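PKS (Streptomyces albus, PDB 4OQJ) probably catalyses the carbon–carbon bond-forming ketosynthase step of an AT-less type I polyketide synthase that assembles the antibiotic oxazolomycin. Local coordinates at residues A[308-313]-A[345-350]; A[321-326]-A[358-363]. All coordinates share one frame; numbering follows the deposited sequence. Where two conformers were deposited one is given.

Contact 1 of 2, residues A[308-313]-A[345-350]; sequences VVAEAQ and NQAFNR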
loop_
_atom_site.group_PDB
_atom_site.type_symbol
_atom_site.label_atom_id
_atom_site.label_comp_id
_atom_site.label_asym_id
_atom_site.label_seq_id
_atom_site.Cartn_x
_atom_site.Cartn_y
_atom_site.Cartn_z
ATOM N N VAL A 308 -1.177 18.879 0.256
ATOM C CA VAL A 308 -1.362 17.734 1.141
ATOM C C VAL A 308 -1.542 18.223 2.591
ATOM O O VAL A 308 -2.293 17.625 3.365
ATOM C CB VAL A 308 -0.201 16.728 1.026
ATOM C CG1 VAL A 308 1.010 17.170 1.850
ATOM C CG2 VAL A 308 -0.666 15.366 1.465
ATOM N N VAL A 309 -0.914 19.340 2.947
ATOM C CA VAL A 309 -1.080 19.882 4.299
ATOM C C VAL A 309 -2.516 20.371 4.507
ATOM O O VAL A 309 -3.173 20.045 5.506
ATOM C CB VAL A 309 -0.080 21.020 4.560
ATOM C CG1 VAL A 309 -0.381 21.759 5.882
ATOM C CG2 VAL A 309 1.321 20.456 4.583
ATOM N N ALA A 310 -3.014 21.138 3.546
ATOM C CA ALA A 310 -4.382 21.625 3.610
ATOM C C ALA A 310 -5.362 20.455 3.653
ATOM O O ALA A 310 -6.313 20.467 4.428
ATOM C CB ALA A 310 -4.675 22.541 2.409
ATOM N N GLU A 311 -5.118 19.437 2.833
ATOM C CA GLU A 311 -6.009 18.280 2.727
ATOM C C GLU A 311 -6.074 17.531 4.046
ATOM O O GLU A 311 -7.131 17.087 4.478
ATOM C CB GLU A 311 -5.550 17.322 1.613
ATOM C CG GLU A 311 -6.522 16.169 1.361
ATOM C CD GLU A 311 -6.056 15.171 0.295
ATOM O OE1 GLU A 311 -5.148 15.482 -0.501
ATOM O OE2 GLU A 311 -6.615 14.062 0.252
ATOM N N ALA A 312 -4.929 17.387 4.696
ATOM C CA ALA A 312 -4.890 16.699 5.995
ATOM C C ALA A 312 -5.679 17.471 7.057
ATOM O O ALA A 312 -6.442 16.881 7.828
ATOM C CB ALA A 312 -3.451 16.506 6.445
ATOM N N GLN A 313 -5.511 18.790 7.095
ATOM C CA GLN A 313 -6.230 19.605 8.063
ATOM C C GLN A 313 -7.739 19.547 7.820
ATOM O O GLN A 313 -8.525 19.474 8.768
ATOM C CB GLN A 313 -5.746 21.057 8.016
ATOM C CG GLN A 313 -4.348 21.236 8.541
ATOM C CD GLN A 313 -3.868 22.671 8.458
ATOM O OE1 GLN A 313 -4.541 23.533 7.899
ATOM N NE2 GLN A 313 -2.695 22.931 9.014
ATOM N N ASN A 345 3.070 28.060 4.731
ATOM C CA ASN A 345 2.435 29.386 4.759
ATOM C C ASN A 345 1.166 29.374 3.901
ATOM O O ASN A 345 0.106 29.819 4.332
ATOM C CB ASN A 345 3.383 30.481 4.251
ATOM C CG ASN A 345 4.412 30.924 5.289
ATOM O OD1 ASN A 345 4.307 30.610 6.473
ATOM N ND2 ASN A 345 5.420 31.664 4.835
ATOM N N GLN A 346 1.283 28.850 2.687
ATOM C CA GLN A 346 0.157 28.848 1.756
ATOM C C GLN A 346 -0.988 28.019 2.338
ATOM O O GLN A 346 -2.138 28.461 2.343
ATOM C CB GLN A 346 0.571 28.307 0.378
ATOM C CG GLN A 346 -0.596 28.174 -0.591
ATOM C CD GLN A 346 -0.189 27.631 -1.957
ATOM O OE1 GLN A 346 0.790 28.078 -2.549
ATOM N NE2 GLN A 346 -0.943 26.657 -2.455
ATOM N N ALA A 347 -0.684 26.823 2.840
ATOM C CA ALA A 347 -1.721 25.985 3.425
ATOM C C ALA A 347 -2.350 26.651 4.653
ATOM O O ALA A 347 -3.574 26.653 4.801
ATOM C CB ALA A 347 -1.158 24.613 3.797
ATOM N N PHE A 348 -1.518 27.210 5.530
ATOM C CA PHE A 348 -2.003 27.733 6.795
ATOM C C PHE A 348 -2.810 29.020 6.602
ATOM O O PHE A 348 -3.765 29.256 7.336
ATOM C CB PHE A 348 -0.835 27.964 7.773
ATOM C CG PHE A 348 -0.480 26.740 8.594
ATOM C CD1 PHE A 348 -0.105 25.553 7.981
ATOM C CD2 PHE A 348 -0.524 26.781 9.980
ATOM C CE1 PHE A 348 0.216 24.423 8.741
ATOM C CE2 PHE A 348 -0.204 25.665 10.742
ATOM C CZ PHE A 348 0.166 24.482 10.121
ATOM N N ASN A 349 -2.450 29.822 5.600
ATOM C CA ASN A 349 -3.103 31.119 5.367
ATOM C C ASN A 349 -4.270 31.043 4.387
ATOM O O ASN A 349 -4.805 32.070 3.976
ATOM C CB ASN A 349 -2.094 32.144 4.827
ATOM C CG ASN A 349 -1.045 32.543 5.849
ATOM O OD1 ASN A 349 -1.302 32.570 7.056
ATOM N ND2 ASN A 349 0.148 32.874 5.363
ATOM N N ARG A 350 -4.662 29.834 3.999
ATOM C CA ARG A 350 -5.586 29.669 2.882
ATOM C C ARG A 350 -6.992 30.229 3.150
ATOM O O ARG A 350 -7.706 30.576 2.212
ATOM C CB ARG A 350 -5.686 28.190 2.501
ATOM C CG ARG A 350 -6.454 27.313 3.495
ATOM C CD ARG A 350 -6.390 25.827 3.104
ATOM N NE ARG A 350 -7.159 24.984 4.025
ATOM C CZ ARG A 350 -6.701 24.530 5.191
ATOM N NH1 ARG A 350 -5.472 24.828 5.595
ATOM N NH2 ARG A 350 -7.472 23.780 5.963
#
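A310, within helix 302-316, and A347, within helix 336-348, bring the two backbones to 5.1 Å between their CA atoms, with the A347 methyl set against the A310 backbone nitrogen. Beside this approach V309 turns CG1 anti to its backbone N (chi1 171°), where CG1 lies 3.6 Å from A347 CB and also touches CE1 of F348. The amide nitrogen NE2 of Q313 sits over one face of the F348 ring: it is 3.3 Å from F348 CE1 and about as close to CZ, with the amide and ring planes 69° apart, so that the amide is steeply tilted against the ring. In this thiolase-type ketosynthase fold helix 302-316 packs on strands 280-289 and 441-448, where V308 and A312 meet A286, and V309 and A312 meet H444. The other end of the Q313 amide serves R350, which lies just beyond helix 336-348 and folds back across the gap. R350 NH1 donates to Q313 OE1 over 2.8 Å in a nearly straight bond (168°), OE1 lying in the guanidinium plane. The same nitrogen donates to A347 O at 2.8 Å, approaching from above that carbonyl plane. This places a positive group at the C-terminal end of helix 336-348, which would probably be electrostatically favourable. The methyl of A310 lies against one guanidinium face, toward its rim, with CB 3.8 Å from R350 NE, while NH2 makes a salt bridge to E314.

Contact 2 of 2, residues A[321-326]-A[358-363]; sequences ETVSYV and GSCALG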
loop_
_atom_site.group_PDB
_atom_site.type_symbol
_atom_site.label_atom_id
_atom_site.label_comp_id
_atom_site.label_asym_id
_atom_site.label_seq_id
_atom_site.Cartn_x
_atom_site.Cartn_y
_atom_site.Cartn_z
ATOM N N GLU A 321 -5.159 27.551 12.489
ATOM C CA GLU A 321 -4.853 28.410 13.623
ATOM C C GLU A 321 -4.799 27.614 14.936
ATOM O O GLU A 321 -4.351 28.140 15.945
ATOM C CB GLU A 321 -5.874 29.567 13.725
ATOM C CG GLU A 321 -7.254 29.225 14.314
ATOM C CD GLU A 321 -8.160 28.420 13.388
ATOM O OE1 GLU A 321 -7.778 28.145 12.232
ATOM O OE2 GLU A 321 -9.274 28.059 13.828
ATOM N N THR A 322 -5.243 26.354 14.929
ATOM C CA THR A 322 -5.225 25.526 16.145
ATOM C C THR A 322 -4.014 24.594 16.218
ATOM O O THR A 322 -3.844 23.853 17.191
ATOM C CB THR A 322 -6.502 24.664 16.263
ATOM O OG1 THR A 322 -6.480 23.622 15.279
ATOM C CG2 THR A 322 -7.753 25.523 16.089
ATOM N N VAL A 323 -3.178 24.634 15.189
ATOM C CA VAL A 323 -1.954 23.841 15.137
ATOM C C VAL A 323 -0.815 24.671 15.717
ATOM O O VAL A 323 -0.613 25.802 15.271
ATOM C CB VAL A 323 -1.644 23.408 13.673
ATOM C CG1 VAL A 323 -0.326 22.674 13.583
ATOM C CG2 VAL A 323 -2.779 22.533 13.124
ATOM N N SER A 324 -0.081 24.132 16.701
ATOM C CA SER A 324 0.945 24.912 17.420
ATOM C C SER A 324 2.357 24.348 17.289
ATOM O O SER A 324 3.308 24.931 17.819
ATOM C CB SER A 324 0.592 25.032 18.919
ATOM O OG SER A 324 0.274 23.773 19.487
ATOM N N TYR A 325 2.488 23.219 16.598
ATOM C CA TYR A 325 3.799 22.672 16.227
ATOM C C TYR A 325 3.714 21.963 14.864
ATOM O O TYR A 325 2.773 21.217 14.604
ATOM C CB TYR A 325 4.338 21.680 17.291
ATOM C CG TYR A 325 5.668 21.126 16.860
ATOM C CD1 TYR A 325 6.806 21.918 16.908
ATOM C CD2 TYR A 325 5.785 19.839 16.352
ATOM C CE1 TYR A 325 8.017 21.455 16.464
ATOM C CE2 TYR A 325 7.005 19.360 15.914
ATOM C CZ TYR A 325 8.116 20.178 15.969
ATOM O OH TYR A 325 9.344 19.738 15.515
ATOM N N VAL A 326 4.695 22.183 13.997
ATOM C CA VAL A 326 4.831 21.368 12.792
ATOM C C VAL A 326 6.200 20.707 12.755
ATOM O O VAL A 326 7.232 21.365 12.900
ATOM C CB VAL A 326 4.636 22.190 11.481
ATOM C CG1 VAL A 326 5.044 21.371 10.251
ATOM C CG2 VAL A 326 3.200 22.655 11.343
ATOM N N GLY A 358 5.038 34.012 14.762
ATOM C CA GLY A 358 5.648 33.356 15.897
ATOM C C GLY A 358 4.683 32.522 16.718
ATOM O O GLY A 358 4.962 32.256 17.879
ATOM N N SER A 359 3.567 32.093 16.131
ATOM C CA SER A 359 2.541 31.382 16.892
ATOM C C SER A 359 2.527 29.861 16.677
ATOM O O SER A 359 1.791 29.157 17.371
ATOM C CB SER A 359 1.159 31.942 16.558
ATOM O OG SER A 359 0.831 31.735 15.197
ATOM N N CYS A 360 3.307 29.358 15.719
ATOM C CA CYS A 360 3.454 27.907 15.534
ATOM C C CYS A 360 4.924 27.522 15.439
ATOM O O CYS A 360 5.643 27.973 14.560
ATOM C CB CYS A 360 2.701 27.421 14.281
ATOM S SG CYS A 360 2.684 25.614 14.047
ATOM N N ALA A 361 5.362 26.661 16.346
ATOM C CA ALA A 361 6.730 26.182 16.333
ATOM C C ALA A 361 6.959 25.227 15.168
ATOM O O ALA A 361 6.053 24.506 14.738
ATOM C CB ALA A 361 7.060 25.500 17.650
ATOM N N LEU A 362 8.187 25.240 14.670
ATOM C CA LEU A 362 8.608 24.448 13.528
ATOM C C LEU A 362 9.933 23.778 13.876
ATOM O O LEU A 362 10.807 24.403 14.472
ATOM C CB LEU A 362 8.751 25.348 12.291
ATOM C CG LEU A 362 9.068 24.725 10.940
ATOM C CD1 LEU A 362 7.882 23.938 10.406
ATOM C CD2 LEU A 362 9.483 25.825 9.950
ATOM N N GLY A 363 10.089 22.507 13.524
ATOM C CA GLY A 363 11.321 21.807 13.842
ATOM C C GLY A 363 11.574 20.634 12.923
ATOM O O GLY A 363 10.709 20.274 12.124
#
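Y325 and V326 pair with A361 and L362 as the parallel strands of a beta-alpha-beta unit formed by strand 325-327, helix 336-348 and strand 360-363. Three backbone bonds step along the pair: A361 N to S324 O at 3.1 Å, V326 N to A361 O at 2.8 Å, and G363 N to V326 O at 3.1 Å. On one face the Y325 ring runs beside the neighbouring strand, its CG anti to the backbone N (chi1 179°). Its edge meets the A361 methyl, with CD1 3.7 Å from CB, and its OH comes within 3.3 Å of G363 CA, where no side chain intervenes. That hydroxyl is hydrogen-bonded to E327 and K383, the latter from helix 376-390. On the other face V326 and L362 lie side by side, pointing the same way, with CG1 3.8 Å from CD1, and both reach helix 336-348. C360 adds its SG at the start of the strand, 3.5 Å from Y325 N and 4.0 Å from V326 CG2. Parallel strands with helices against both faces are typical of the layered alpha/beta architecture of the thiolase fold.

In the fold
The centres of contacts 1 and 2 lie about 13 Å apart, and F348 is the main residue joining them. Its CZ, which also lies under Q313 NE2 in contact 1, packs 3.7 Å from V326 CG2 and 3.9 Å from V323 CG1 in contact 2. Q313 adds a looser touch, NE2 to V323 CG2 at 4.1 Å. The four segments alternate along the chain: helix 302-316 leads into strand 325-327, which precedes helix 336-348 and then strand 360-363. Contact 1 therefore joins two helices, and contact 2 the two strands that follow them. Neither contact includes S292 or K294, which bind potassium.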